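Local coordinates for protein acireductone dioxygenase (Bacillus anthracis, PDB 4QGL) that probably catalyses oxygen-dependent cleavage of an acireductone in methionine salvage, with products that depend on whether iron or nickel occupies the active site, at residues 75-80 with 108-113; 55-60 with 80-85; 35-40 with 65-70; 24-29 with 128-133. All blocks are in the same frame, centred on the assembly; numbering follows the deposited sequence.

Contact 1 (75-80 with 108-113); sequences RGYKAH and DEVRFI. With CD (cadmium ion), chain B.
Tyr77 and Asp108 meet where, in this cupin fold, the turn after helix 65-75 passes the start of strand 109-113, on the other side of that strand from Glu109. The phenol OH donates to Asp108 OD2 at 2.8 Å, and OD2 accepts with the lone pair that faces away from OD1. OD2 lies at the ring's edge, in its plane, while the carboxylate plane is turned 74° from it. Both residues place CG beside the backbone N (chi1 -50° for Tyr77), which brings the two polar ends together. Arg75, its chain bent about CB-CG (chi2), reaches the same OD2 with NH1 at 3.2 Å, a salt bridge whose hydrogen bond is weak. Behind the hydroxyl, Val110 CG2 rests obliquely against the ring, 3.5 Å from Tyr77 CZ. Ser141 OG also bonds the hydroxyl, and the amide of Glu144 holds Asp108 OD1. Asp108 is predicted to have a possible role in transmitting local conformational changes. The extended side chain of Glu109 turns away from Tyr77 and joins His103, His105 and His148 around cadmium. Glu109 OE2 binds another cadmium ion, while OE1 lies 2.3 Å from this one, with water 1 a further ligand at 2.4 Å.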
loop_
_atom_site.group_PDB
_atom_site.type_symbol
_atom_site.label_atom_id
_atom_site.label_comp_id
_atom_site.label_asym_id
_atom_site.label_seq_id
_atom_site.Cartn_x
_atom_site.Cartn_y
_atom_site.Cartn_z
ATOM N N ARG A 75 -16.310 -0.249 -1.717
ATOM C CA ARG A 75 -15.887 -1.030 -0.559
ATOM C C ARG A 75 -16.319 -0.506 0.831
ATOM O O ARG A 75 -16.045 -1.170 1.834
ATOM C CB ARG A 75 -14.358 -1.184 -0.601
ATOM C CG ARG A 75 -13.868 -2.352 -1.448
ATOM C CD ARG A 75 -14.187 -3.681 -0.765
ATOM N NE ARG A 75 -13.625 -4.828 -1.477
ATOM C CZ ARG A 75 -12.497 -5.458 -1.151
ATOM N NH1 ARG A 75 -11.771 -5.072 -0.100
ATOM N NH2 ARG A 75 -12.099 -6.490 -1.882
ATOM N N GLY A 76 -16.954 0.669 0.912
ATOM C CA GLY A 76 -17.429 1.177 2.200
ATOM C C GLY A 76 -16.443 1.926 3.088
ATOM O O GLY A 76 -16.593 1.924 4.289
ATOM N N TYR A 77 -15.460 2.605 2.517
ATOM C CA TYR A 77 -14.508 3.410 3.313
ATOM C C TYR A 77 -15.016 4.846 3.514
ATOM O O TYR A 77 -15.919 5.267 2.817
ATOM C CB TYR A 77 -13.104 3.403 2.656
ATOM C CG TYR A 77 -12.625 2.012 2.311
ATOM C CD1 TYR A 77 -12.845 0.952 3.187
ATOM C CD2 TYR A 77 -11.987 1.749 1.119
ATOM C CE1 TYR A 77 -12.427 -0.333 2.896
ATOM C CE2 TYR A 77 -11.564 0.460 0.804
ATOM C CZ TYR A 77 -11.768 -0.590 1.702
ATOM O OH TYR A 77 -11.342 -1.892 1.411
ATOM N N LYS A 78 -14.420 5.587 4.453
ATOM C CA LYS A 78 -14.898 6.922 4.850
ATOM C C LYS A 78 -13.877 8.067 4.796
ATOM O O LYS A 78 -14.175 9.142 4.293
ATOM C CB LYS A 78 -15.455 6.886 6.276
ATOM C CG LYS A 78 -16.357 5.703 6.538
ATOM C CD LYS A 78 -17.398 5.965 7.616
ATOM C CE LYS A 78 -18.425 4.831 7.608
ATOM N NZ LYS A 78 -19.532 5.062 8.576
ATOM N N ALA A 79 -12.697 7.860 5.346
ATOM C CA ALA A 79 -11.734 8.931 5.518
ATOM C C ALA A 79 -10.445 8.579 4.822
ATOM O O ALA A 79 -10.209 7.422 4.490
ATOM C CB ALA A 79 -11.491 9.120 6.993
ATOM N N HIS A 80 -9.606 9.580 4.608
ATOM C CA HIS A 80 -8.339 9.397 3.896
ATOM C C HIS A 80 -7.343 10.499 4.213
ATOM O O HIS A 80 -7.745 11.646 4.508
ATOM C CB HIS A 80 -8.557 9.329 2.377
ATOM C CG HIS A 80 -9.492 10.365 1.834
ATOM N ND1 HIS A 80 -10.862 10.180 1.778
ATOM C CD2 HIS A 80 -9.259 11.589 1.300
ATOM C CE1 HIS A 80 -11.431 11.244 1.241
ATOM N NE2 HIS A 80 -10.480 12.114 0.938
ATOM N N ASP A 108 -10.224 -3.550 6.805
ATOM C CA ASP A 108 -9.323 -3.589 5.653
ATOM C C ASP A 108 -8.240 -2.532 5.803
ATOM O O ASP A 108 -8.497 -1.517 6.427
ATOM C CB ASP A 108 -10.116 -3.270 4.374
ATOM C CG ASP A 108 -11.063 -4.415 3.940
ATOM O OD1 ASP A 108 -11.023 -5.536 4.529
ATOM O OD2 ASP A 108 -11.830 -4.189 2.975
ATOM N N GLU A 109 -7.044 -2.772 5.247
ATOM C CA GLU A 109 -5.962 -1.775 5.192
ATOM C C GLU A 109 -5.624 -1.432 3.747
ATOM O O GLU A 109 -5.027 -2.232 3.014
ATOM C CB GLU A 109 -4.693 -2.280 5.886
ATOM C CG GLU A 109 -3.618 -1.211 6.105
ATOM C CD GLU A 109 -2.302 -1.820 6.482
ATOM O OE1 GLU A 109 -2.342 -2.915 7.074
ATOM O OE2 GLU A 109 -1.218 -1.248 6.197
ATOM N N VAL A 110 -5.955 -0.204 3.373
ATOM C CA VAL A 110 -5.908 0.239 1.999
ATOM C C VAL A 110 -4.835 1.287 1.844
ATOM O O VAL A 110 -4.744 2.200 2.624
ATOM C CB VAL A 110 -7.254 0.835 1.635
ATOM C CG1 VAL A 110 -7.345 1.147 0.150
ATOM C CG2 VAL A 110 -8.362 -0.114 2.071
ATOM N N ARG A 111 -3.996 1.132 0.842
ATOM C CA ARG A 111 -2.906 2.069 0.607
ATOM C C ARG A 111 -2.801 2.295 -0.894
ATOM O O ARG A 111 -2.980 1.352 -1.657
ATOM C CB ARG A 111 -1.566 1.516 1.150
ATOM C CG ARG A 111 -1.473 1.377 2.673
ATOM C CD ARG A 111 -1.573 2.730 3.394
ATOM N NE ARG A 111 -1.490 2.591 4.853
ATOM C CZ ARG A 111 -2.500 2.253 5.639
ATOM N NH1 ARG A 111 -3.700 2.026 5.137
ATOM N NH2 ARG A 111 -2.311 2.147 6.934
ATOM N N PHE A 112 -2.538 3.526 -1.326
ATOM C CA PHE A 112 -2.193 3.765 -2.724
ATOM C C PHE A 112 -0.825 4.381 -2.795
ATOM O O PHE A 112 -0.584 5.383 -2.152
ATOM C CB PHE A 112 -3.196 4.695 -3.364
ATOM C CG PHE A 112 -2.762 5.251 -4.698
ATOM C CD1 PHE A 112 -2.802 4.488 -5.821
ATOM C CD2 PHE A 112 -2.357 6.563 -4.816
ATOM C CE1 PHE A 112 -2.428 5.009 -7.039
ATOM C CE2 PHE A 112 -1.981 7.096 -6.028
ATOM C CZ PHE A 112 -2.010 6.308 -7.142
ATOM N N ILE A 113 0.082 3.819 -3.567
ATOM C CA ILE A 113 1.420 4.396 -3.588
ATOM C C ILE A 113 1.508 5.551 -4.576
ATOM O O ILE A 113 1.137 5.414 -5.752
ATOM C CB ILE A 113 2.489 3.358 -3.940
ATOM C CG1 ILE A 113 2.420 2.122 -3.013
ATOM C CG2 ILE A 113 3.861 3.995 -3.916
ATOM C CD1 ILE A 113 1.977 2.390 -1.592
HETATM CD CD CD B . -1.093 -3.372 8.921
HETATM O O HOH W 1 1.005 -2.918 7.963
#

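Contact 2 (55-60 with 80-85); sequences ENKAEI and HDVISL
Lys57 of helix 54-63 lies over Val82 of strand 79-85, an outermost strand of one antiparallel sheet in this cupin, and their CA atoms come within 6.2 Å. The apolar part of the contact is built on Val82. The aliphatic stem of Lys57 passes across the valine, with Lys57 CG 3.7 Å from Val82 CB. One turn further along the helix, Ile60 CG2 approaches Val82 CG2 at 4.3 Å, a looser touch. With CG1 of Val82 opposite the main-chain N (chi1 -177°), its CG2 comes near the Lys57 carbonyl and Ile60 while CG1 lies by Lys57 CG. Leu61 adds to the cover of Val82, while Ile60 reaches inward to Ile161 of the neighbouring strand 158-164 and to Leu46. At the end of the Lys57 chain the contact becomes polar and less certain. The chain extends from CG to CD and then bends at its last two torsions, and the lysine also touches a crystal neighbour. This bend carries Lys57 NZ to Val82 O at 3.3 Å, a weak hydrogen bond.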
loop_
_atom_site.group_PDB
_atom_site.type_symbol
_atom_site.label_atom_id
_atom_site.label_comp_id
_atom_site.label_asym_id
_atom_site.label_seq_id
_atom_site.Cartn_x
_atom_site.Cartn_y
_atom_site.Cartn_z
ATOM N N GLU A 55 -0.506 21.935 1.696
ATOM C CA GLU A 55 -1.001 22.162 0.339
ATOM C C GLU A 55 -0.716 21.015 -0.639
ATOM O O GLU A 55 -1.556 20.650 -1.448
ATOM C CB GLU A 55 -0.366 23.436 -0.193
ATOM C CG GLU A 55 -0.907 23.922 -1.524
ATOM C CD GLU A 55 0.115 24.746 -2.318
ATOM O OE1 GLU A 55 1.236 24.212 -2.616
ATOM O OE2 GLU A 55 -0.214 25.916 -2.657
ATOM N N ASN A 56 0.496 20.477 -0.593
ATOM C CA ASN A 56 0.875 19.377 -1.461
ATOM C C ASN A 56 -0.014 18.194 -1.238
ATOM O O ASN A 56 -0.448 17.541 -2.163
ATOM C CB ASN A 56 2.306 18.988 -1.182
ATOM C CG ASN A 56 3.280 19.979 -1.758
ATOM O OD1 ASN A 56 2.903 20.759 -2.602
ATOM N ND2 ASN A 56 4.522 19.968 -1.297
ATOM N N LYS A 57 -0.279 17.939 0.029
ATOM C CA LYS A 57 -1.156 16.865 0.471
ATOM C C LYS A 57 -2.599 16.965 0.008
ATOM O O LYS A 57 -3.208 15.975 -0.390
ATOM C CB LYS A 57 -1.158 16.850 1.996
ATOM C CG LYS A 57 -0.137 15.900 2.565
ATOM C CD LYS A 57 -0.243 15.829 4.071
ATOM C CE LYS A 57 1.150 15.757 4.676
ATOM N NZ LYS A 57 1.149 14.909 5.900
ATOM N N ALA A 58 -3.149 18.162 0.127
ATOM C CA ALA A 58 -4.498 18.461 -0.339
ATOM C C ALA A 58 -4.602 18.283 -1.838
ATOM O O ALA A 58 -5.607 17.814 -2.341
ATOM C CB ALA A 58 -4.887 19.886 0.053
ATOM N N GLU A 59 -3.549 18.663 -2.541
ATOM C CA GLU A 59 -3.500 18.533 -3.987
ATOM C C GLU A 59 -3.470 17.107 -4.465
ATOM O O GLU A 59 -4.103 16.778 -5.447
ATOM C CB GLU A 59 -2.253 19.199 -4.502
ATOM C CG GLU A 59 -2.320 19.512 -5.973
ATOM C CD GLU A 59 -1.168 20.385 -6.414
ATOM O OE1 GLU A 59 -1.047 20.597 -7.641
ATOM O OE2 GLU A 59 -0.375 20.850 -5.542
ATOM N N ILE A 60 -2.698 16.281 -3.771
ATOM C CA ILE A 60 -2.578 14.868 -4.077
ATOM C C ILE A 60 -3.934 14.191 -3.963
ATOM O O ILE A 60 -4.372 13.487 -4.872
ATOM C CB ILE A 60 -1.542 14.207 -3.152
ATOM C CG1 ILE A 60 -0.131 14.538 -3.645
ATOM C CG2 ILE A 60 -1.724 12.689 -3.099
ATOM C CD1 ILE A 60 0.966 13.891 -2.827
ATOM N N HIS A 80 -9.606 9.580 4.608
ATOM C CA HIS A 80 -8.339 9.397 3.896
ATOM C C HIS A 80 -7.343 10.499 4.213
ATOM O O HIS A 80 -7.745 11.646 4.508
ATOM C CB HIS A 80 -8.557 9.329 2.377
ATOM C CG HIS A 80 -9.492 10.365 1.834
ATOM N ND1 HIS A 80 -10.862 10.180 1.778
ATOM C CD2 HIS A 80 -9.259 11.589 1.300
ATOM C CE1 HIS A 80 -11.431 11.244 1.241
ATOM N NE2 HIS A 80 -10.480 12.114 0.938
ATOM N N ASP A 81 -6.053 10.158 4.150
ATOM C CA ASP A 81 -5.000 11.160 4.296
ATOM C C ASP A 81 -3.697 10.737 3.647
ATOM O O ASP A 81 -3.645 9.721 2.990
ATOM C CB ASP A 81 -4.783 11.526 5.761
ATOM C CG ASP A 81 -4.322 10.355 6.614
ATOM O OD1 ASP A 81 -3.736 9.352 6.101
ATOM O OD2 ASP A 81 -4.564 10.470 7.843
ATOM N N VAL A 82 -2.661 11.539 3.817
ATOM C CA VAL A 82 -1.404 11.259 3.182
ATOM C C VAL A 82 -0.332 11.157 4.235
ATOM O O VAL A 82 -0.241 11.992 5.109
ATOM C CB VAL A 82 -1.032 12.331 2.152
ATOM C CG1 VAL A 82 0.257 11.981 1.434
ATOM C CG2 VAL A 82 -2.167 12.499 1.152
ATOM N N ILE A 83 0.478 10.116 4.138
ATOM C CA ILE A 83 1.667 10.018 4.963
ATOM C C ILE A 83 2.932 9.861 4.113
ATOM O O ILE A 83 2.892 9.350 3.009
ATOM C CB ILE A 83 1.506 8.920 6.039
ATOM C CG1 ILE A 83 1.050 7.589 5.452
ATOM C CG2 ILE A 83 0.445 9.364 7.042
ATOM C CD1 ILE A 83 2.169 6.649 5.148
ATOM N N SER A 84 4.042 10.361 4.624
ATOM C CA SER A 84 5.337 10.043 4.043
ATOM C C SER A 84 6.373 9.621 5.075
ATOM O O SER A 84 6.405 10.148 6.162
ATOM C CB SER A 84 5.854 11.197 3.216
ATOM O OG SER A 84 6.320 12.229 4.038
ATOM N N LEU A 85 7.206 8.649 4.691
ATOM C CA LEU A 85 8.299 8.108 5.504
ATOM C C LEU A 85 9.563 8.183 4.702
ATOM O O LEU A 85 9.533 7.953 3.506
ATOM C CB LEU A 85 8.032 6.651 5.853
ATOM C CG LEU A 85 6.832 6.414 6.776
ATOM C CD1 LEU A 85 6.527 4.941 6.904
ATOM C CD2 LEU A 85 7.069 7.013 8.139
#

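Contact 3 (35-40 with 65-70); sequences EKWNIS and SKEIAD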
loop_
_atom_site.group_PDB
_atom_site.type_symbol
_atom_site.label_atom_id
_atom_site.label_comp_id
_atom_site.label_asym_id
_atom_site.label_seq_id
_atom_site.Cartn_x
_atom_site.Cartn_y
_atom_site.Cartn_z
ATOM N N GLU A 35 -5.699 -2.444 -7.728
ATOM C CA GLU A 35 -6.130 -1.537 -8.777
ATOM C C GLU A 35 -4.918 -0.791 -9.212
ATOM O O GLU A 35 -4.013 -0.553 -8.399
ATOM C CB GLU A 35 -7.135 -0.539 -8.249
ATOM C CG GLU A 35 -8.446 -1.139 -7.765
ATOM C CD GLU A 35 -9.467 -0.064 -7.401
ATOM O OE1 GLU A 35 -10.568 -0.401 -6.880
ATOM O OE2 GLU A 35 -9.173 1.143 -7.633
ATOM N N LYS A 36 -4.891 -0.427 -10.485
ATOM C CA LYS A 36 -3.843 0.428 -10.977
ATOM C C LYS A 36 -4.476 1.754 -11.389
ATOM O O LYS A 36 -5.337 1.789 -12.283
ATOM C CB LYS A 36 -3.091 -0.248 -12.138
ATOM C CG LYS A 36 -1.793 0.467 -12.615
ATOM C CD LYS A 36 -0.534 0.030 -11.820
ATOM C CE LYS A 36 0.632 1.045 -11.886
ATOM N NZ LYS A 36 1.668 0.770 -10.830
ATOM N N TRP A 37 -4.095 2.836 -10.706
ATOM C CA TRP A 37 -4.607 4.171 -11.028
ATOM C C TRP A 37 -3.612 4.898 -11.901
ATOM O O TRP A 37 -2.405 4.580 -11.897
ATOM C CB TRP A 37 -4.810 4.993 -9.774
ATOM C CG TRP A 37 -5.806 4.434 -8.868
ATOM C CD1 TRP A 37 -6.657 3.384 -9.109
ATOM C CD2 TRP A 37 -6.115 4.918 -7.572
ATOM N NE1 TRP A 37 -7.479 3.191 -8.028
ATOM C CE2 TRP A 37 -7.166 4.119 -7.069
ATOM C CE3 TRP A 37 -5.616 5.954 -6.791
ATOM C CZ2 TRP A 37 -7.716 4.328 -5.824
ATOM C CZ3 TRP A 37 -6.155 6.159 -5.572
ATOM C CH2 TRP A 37 -7.199 5.347 -5.085
ATOM N N ASN A 38 -4.107 5.902 -12.622
ATOM C CA ASN A 38 -3.314 6.570 -13.627
ATOM C C ASN A 38 -2.399 7.613 -12.994
ATOM O O ASN A 38 -2.773 8.745 -12.728
ATOM C CB ASN A 38 -4.226 7.136 -14.685
ATOM C CG ASN A 38 -3.458 7.803 -15.785
ATOM O OD1 ASN A 38 -2.623 7.198 -16.475
ATOM N ND2 ASN A 38 -3.698 9.060 -15.934
ATOM N N ILE A 39 -1.176 7.168 -12.725
ATOM C CA ILE A 39 -0.200 7.939 -11.931
ATOM C C ILE A 39 0.385 9.053 -12.792
ATOM O O ILE A 39 0.835 10.046 -12.262
ATOM C CB ILE A 39 0.850 6.997 -11.239
ATOM C CG1 ILE A 39 1.743 7.743 -10.245
ATOM C CG2 ILE A 39 1.700 6.221 -12.226
ATOM C CD1 ILE A 39 1.115 7.869 -8.876
ATOM N N SER A 40 0.312 8.907 -14.116
ATOM C CA SER A 40 0.718 9.976 -15.063
ATOM C C SER A 40 -0.063 11.285 -14.902
ATOM O O SER A 40 0.362 12.317 -15.370
ATOM C CB SER A 40 0.577 9.518 -16.521
ATOM O OG SER A 40 -0.774 9.317 -16.889
ATOM N N SER A 65 -9.155 12.127 -6.457
ATOM C CA SER A 65 -10.458 12.166 -5.787
ATOM C C SER A 65 -11.519 11.265 -6.404
ATOM O O SER A 65 -12.342 10.713 -5.688
ATOM C CB SER A 65 -10.988 13.593 -5.679
ATOM O OG SER A 65 -11.285 14.138 -6.950
ATOM N N LYS A 66 -11.526 11.139 -7.722
ATOM C CA LYS A 66 -12.478 10.248 -8.393
ATOM C C LYS A 66 -12.174 8.788 -8.058
ATOM O O LYS A 66 -13.049 8.017 -7.681
ATOM C CB LYS A 66 -12.430 10.479 -9.908
ATOM C CG LYS A 66 -13.222 9.497 -10.733
ATOM C CD LYS A 66 -14.685 9.476 -10.354
ATOM C CE LYS A 66 -15.481 8.719 -11.408
ATOM N NZ LYS A 66 -16.765 8.244 -10.840
ATOM N N GLU A 67 -10.923 8.422 -8.180
ATOM C CA GLU A 67 -10.541 7.047 -7.910
ATOM C C GLU A 67 -10.809 6.707 -6.481
ATOM O O GLU A 67 -11.208 5.615 -6.193
ATOM C CB GLU A 67 -9.080 6.796 -8.199
ATOM C CG GLU A 67 -8.737 6.788 -9.668
ATOM C CD GLU A 67 -8.468 8.177 -10.206
ATOM O OE1 GLU A 67 -9.026 9.157 -9.729
ATOM O OE2 GLU A 67 -7.643 8.316 -11.105
ATOM N N ILE A 68 -10.601 7.657 -5.591
ATOM C CA ILE A 68 -10.923 7.485 -4.176
ATOM C C ILE A 68 -12.428 7.359 -3.924
ATOM O O ILE A 68 -12.856 6.490 -3.181
ATOM C CB ILE A 68 -10.374 8.641 -3.336
ATOM C CG1 ILE A 68 -8.879 8.790 -3.603
ATOM C CG2 ILE A 68 -10.559 8.364 -1.862
ATOM C CD1 ILE A 68 -8.143 9.794 -2.741
ATOM N N ALA A 69 -13.221 8.194 -4.548
ATOM C CA ALA A 69 -14.654 8.077 -4.389
ATOM C C ALA A 69 -15.154 6.698 -4.796
ATOM O O ALA A 69 -16.019 6.136 -4.144
ATOM C CB ALA A 69 -15.380 9.153 -5.206
ATOM N N ASP A 70 -14.626 6.182 -5.894
ATOM C CA ASP A 70 -15.095 4.909 -6.451
ATOM C C ASP A 70 -14.768 3.743 -5.538
ATOM O O ASP A 70 -15.614 2.911 -5.268
ATOM C CB ASP A 70 -14.511 4.665 -7.849
ATOM C CG ASP A 70 -15.064 5.644 -8.925
ATOM O OD1 ASP A 70 -16.123 6.321 -8.731
ATOM O OD2 ASP A 70 -14.410 5.719 -9.997
HETATM O O HOH W 2 -11.005 3.816 -7.769
#
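Trp37, just past the end of strand 33-36, and Glu67, in the first turn of helix 65-75, bring their CA atoms to 7.3 Å, the nearest backbone approach here. The indole lies flat against the stem of Glu67: Glu67 CB stands 3.5 Å from the centroid of the six-membered ring, only 12° off its normal, which defines a CH-pi contact over the face. Glu67 CG follows over the five-membered ring, 3.8 Å from Trp37 CD2. The chain then bends at chi2 (85°), taking the carboxylate off the indole to a salt bridge with Lys41. In this cupin fold the contact joins helix 65-75 to the loop after the outermost strand 33-36 of one sheet, and the opposite face of the indole stacks on Phe112. The ring's rotation is fixed at its edge, where Trp37 NE1 donates to Glu35 OE2 at 2.7 Å, nearly straight at 169° and almost in the indole plane. At the far rim, Ile68 CG1 touches Trp37 CH2 obliquely at 4.1 Å.

Contact 4 (24-29 with 128-133); sequences SKFLQE and TFFDVE
Phe26 presses the edge of its ring onto the face of Phe130, a T-shaped pair with planes 83° apart and centroids separated by 5.1 Å. Phe26 CE2 sits over the middle of the Phe130 ring, and Phe26 CZ lies 3.9 Å from Phe130 CD1. The phenylalanine of the helix gets there by running CG opposite its main-chain N. That of the strand takes the crowded position between N and carbonyl carbon (chi1 63°), which lays its ring beside Val132 and presents a face to the helix. Leu27 fills the angle next to this pair: its CD2 is 3.9 Å from Val132 CG2 and 4.1 Å from Phe130 CE2. These apolar contacts are the whole of the tight part, with no hydrogen bond between the segments. Elsewhere the pairing is loose. The axes of segments 24-29 and 129-133 come no closer than 11.6 Å, so large side chains span the gap, and Lys25 and Gln28 lie on the solvent side of the helix. Segment 24-29 runs at 129° to strand segment 129-133, with Ile8 of the adjacent strand 7-10 touching Phe26, Leu27 and Phe130, and Ile122 of strand 116-123 supporting Phe130.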
loop_
_atom_site.group_PDB
_atom_site.type_symbol
_atom_site.label_atom_id
_atom_site.label_comp_id
_atom_site.label_asym_id
_atom_site.label_seq_id
_atom_site.Cartn_x
_atom_site.Cartn_y
_atom_site.Cartn_z
ATOM N N SER A 24 -2.956 -10.304 -10.970
ATOM C CA SER A 24 -4.264 -9.865 -10.501
ATOM C C SER A 24 -5.146 -11.071 -10.258
ATOM O O SER A 24 -5.855 -11.104 -9.271
ATOM C CB SER A 24 -4.901 -8.832 -11.460
ATOM O OG SER A 24 -5.114 -9.349 -12.772
ATOM N N LYS A 25 -5.072 -12.078 -11.121
ATOM C CA LYS A 25 -5.766 -13.330 -10.832
ATOM C C LYS A 25 -5.360 -13.940 -9.500
ATOM O O LYS A 25 -6.226 -14.352 -8.719
ATOM C CB LYS A 25 -5.581 -14.329 -11.953
ATOM C CG LYS A 25 -6.590 -14.069 -13.064
ATOM C CD LYS A 25 -6.297 -14.909 -14.286
ATOM C CE LYS A 25 -7.371 -14.711 -15.339
ATOM N NZ LYS A 25 -6.962 -15.340 -16.627
ATOM N N PHE A 26 -4.049 -13.953 -9.228
ATOM C CA PHE A 26 -3.533 -14.461 -7.957
ATOM C C PHE A 26 -4.035 -13.660 -6.745
ATOM O O PHE A 26 -4.509 -14.232 -5.781
ATOM C CB PHE A 26 -2.010 -14.526 -8.001
ATOM C CG PHE A 26 -1.395 -14.943 -6.720
ATOM C CD1 PHE A 26 -1.184 -16.283 -6.439
ATOM C CD2 PHE A 26 -1.038 -14.004 -5.782
ATOM C CE1 PHE A 26 -0.609 -16.684 -5.246
ATOM C CE2 PHE A 26 -0.478 -14.393 -4.581
ATOM C CZ PHE A 26 -0.255 -15.737 -4.317
ATOM N N LEU A 27 -3.954 -12.340 -6.814
ATOM C CA LEU A 27 -4.415 -11.482 -5.727
ATOM C C LEU A 27 -5.916 -11.625 -5.508
ATOM O O LEU A 27 -6.400 -11.572 -4.381
ATOM C CB LEU A 27 -4.049 -10.029 -6.011
ATOM C CG LEU A 27 -2.544 -9.778 -5.991
ATOM C CD1 LEU A 27 -2.184 -8.408 -6.531
ATOM C CD2 LEU A 27 -1.983 -9.960 -4.589
ATOM N N GLN A 28 -6.642 -11.828 -6.592
ATOM C CA GLN A 28 -8.086 -12.053 -6.547
ATOM C C GLN A 28 -8.421 -13.311 -5.766
ATOM O O GLN A 28 -9.332 -13.331 -4.937
ATOM C CB GLN A 28 -8.570 -12.232 -7.973
ATOM C CG GLN A 28 -10.028 -11.945 -8.235
ATOM C CD GLN A 28 -10.165 -10.985 -9.391
ATOM O OE1 GLN A 28 -9.166 -10.693 -10.090
ATOM N NE2 GLN A 28 -11.390 -10.444 -9.587
ATOM N N GLU A 29 -7.666 -14.370 -6.042
ATOM C CA GLU A 29 -7.834 -15.593 -5.306
ATOM C C GLU A 29 -7.492 -15.434 -3.823
ATOM O O GLU A 29 -8.068 -16.130 -3.006
ATOM C CB GLU A 29 -7.071 -16.741 -5.968
ATOM C CG GLU A 29 -7.906 -17.429 -7.052
ATOM C CD GLU A 29 -9.161 -18.139 -6.501
ATOM O OE1 GLU A 29 -10.254 -18.112 -7.141
ATOM O OE2 GLU A 29 -9.061 -18.737 -5.399
ATOM N N THR A 128 0.983 -20.058 3.308
ATOM C CA THR A 128 2.240 -19.506 2.866
ATOM C C THR A 128 2.203 -17.999 2.621
ATOM O O THR A 128 1.263 -17.447 2.045
ATOM C CB THR A 128 2.684 -20.221 1.596
ATOM O OG1 THR A 128 2.546 -21.630 1.782
ATOM C CG2 THR A 128 4.136 -19.905 1.268
ATOM N N PHE A 129 3.277 -17.355 3.037
ATOM C CA PHE A 129 3.403 -15.927 2.914
ATOM C C PHE A 129 3.800 -15.565 1.514
ATOM O O PHE A 129 4.578 -16.299 0.904
ATOM C CB PHE A 129 4.434 -15.398 3.902
ATOM C CG PHE A 129 3.841 -14.994 5.213
ATOM C CD1 PHE A 129 3.550 -15.944 6.177
ATOM C CD2 PHE A 129 3.518 -13.660 5.451
ATOM C CE1 PHE A 129 2.962 -15.561 7.357
ATOM C CE2 PHE A 129 2.931 -13.270 6.629
ATOM C CZ PHE A 129 2.666 -14.211 7.592
ATOM N N PHE A 130 3.241 -14.470 1.004
ATOM C CA PHE A 130 3.717 -13.943 -0.246
ATOM C C PHE A 130 3.918 -12.445 -0.084
ATOM O O PHE A 130 3.357 -11.834 0.816
ATOM C CB PHE A 130 2.754 -14.274 -1.382
ATOM C CG PHE A 130 1.385 -13.661 -1.225
ATOM C CD1 PHE A 130 0.336 -14.406 -0.692
ATOM C CD2 PHE A 130 1.148 -12.357 -1.618
ATOM C CE1 PHE A 130 -0.908 -13.853 -0.524
ATOM C CE2 PHE A 130 -0.118 -11.806 -1.486
ATOM C CZ PHE A 130 -1.137 -12.550 -0.924
ATOM N N ASP A 131 4.785 -11.881 -0.914
ATOM C CA ASP A 131 5.057 -10.454 -0.918
ATOM C C ASP A 131 4.216 -9.857 -2.007
ATOM O O ASP A 131 4.041 -10.449 -3.044
ATOM C CB ASP A 131 6.514 -10.154 -1.316
ATOM C CG ASP A 131 7.525 -10.413 -0.214
ATOM O OD1 ASP A 131 7.134 -10.606 0.959
ATOM O OD2 ASP A 131 8.734 -10.412 -0.554
ATOM N N VAL A 132 3.717 -8.666 -1.790
ATOM C CA VAL A 132 3.327 -7.854 -2.881
ATOM C C VAL A 132 4.262 -6.690 -2.824
ATOM O O VAL A 132 4.342 -5.986 -1.808
ATOM C CB VAL A 132 1.864 -7.378 -2.778
ATOM C CG1 VAL A 132 1.440 -6.737 -4.082
ATOM C CG2 VAL A 132 0.970 -8.561 -2.471
ATOM N N GLU A 133 4.964 -6.478 -3.921
ATOM C CA GLU A 133 5.872 -5.354 -4.030
ATOM C C GLU A 133 5.234 -4.287 -4.885
ATOM O O GLU A 133 4.874 -4.536 -6.036
ATOM C CB GLU A 133 7.166 -5.789 -4.679
ATOM C CG GLU A 133 7.804 -7.016 -4.041
ATOM C CD GLU A 133 8.876 -7.583 -4.949
ATOM O OE1 GLU A 133 8.888 -7.212 -6.142
ATOM O OE2 GLU A 133 9.721 -8.401 -4.520
#

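In the fold
Contacts 1, 2 and 3 belong to the same five-stranded sheet, whereas contact 4 packs helix 20-29 on the other sheet of this cupin. Contacts 1 and 3 have centres about 12 Å apart and touch through Phe112 and Ile39. Contacts 1 and 2 share strand 79-85 and His80, with centres about 14 Å apart; His80 also meets Ile68 of contact 3. Contact 4 stands about 27 Å from contact 2 between centres, across the chain's middle. Along the chain, contact 4 closes the outermost loop, enclosing the rest; contact 2 interlocks with contacts 1 and 3, and contact 3 closes before contact 1 opens. Helices 54-63 and 65-75 thus pack on one face of the sheet whose strand 109-113 carries the metal ligand Glu109.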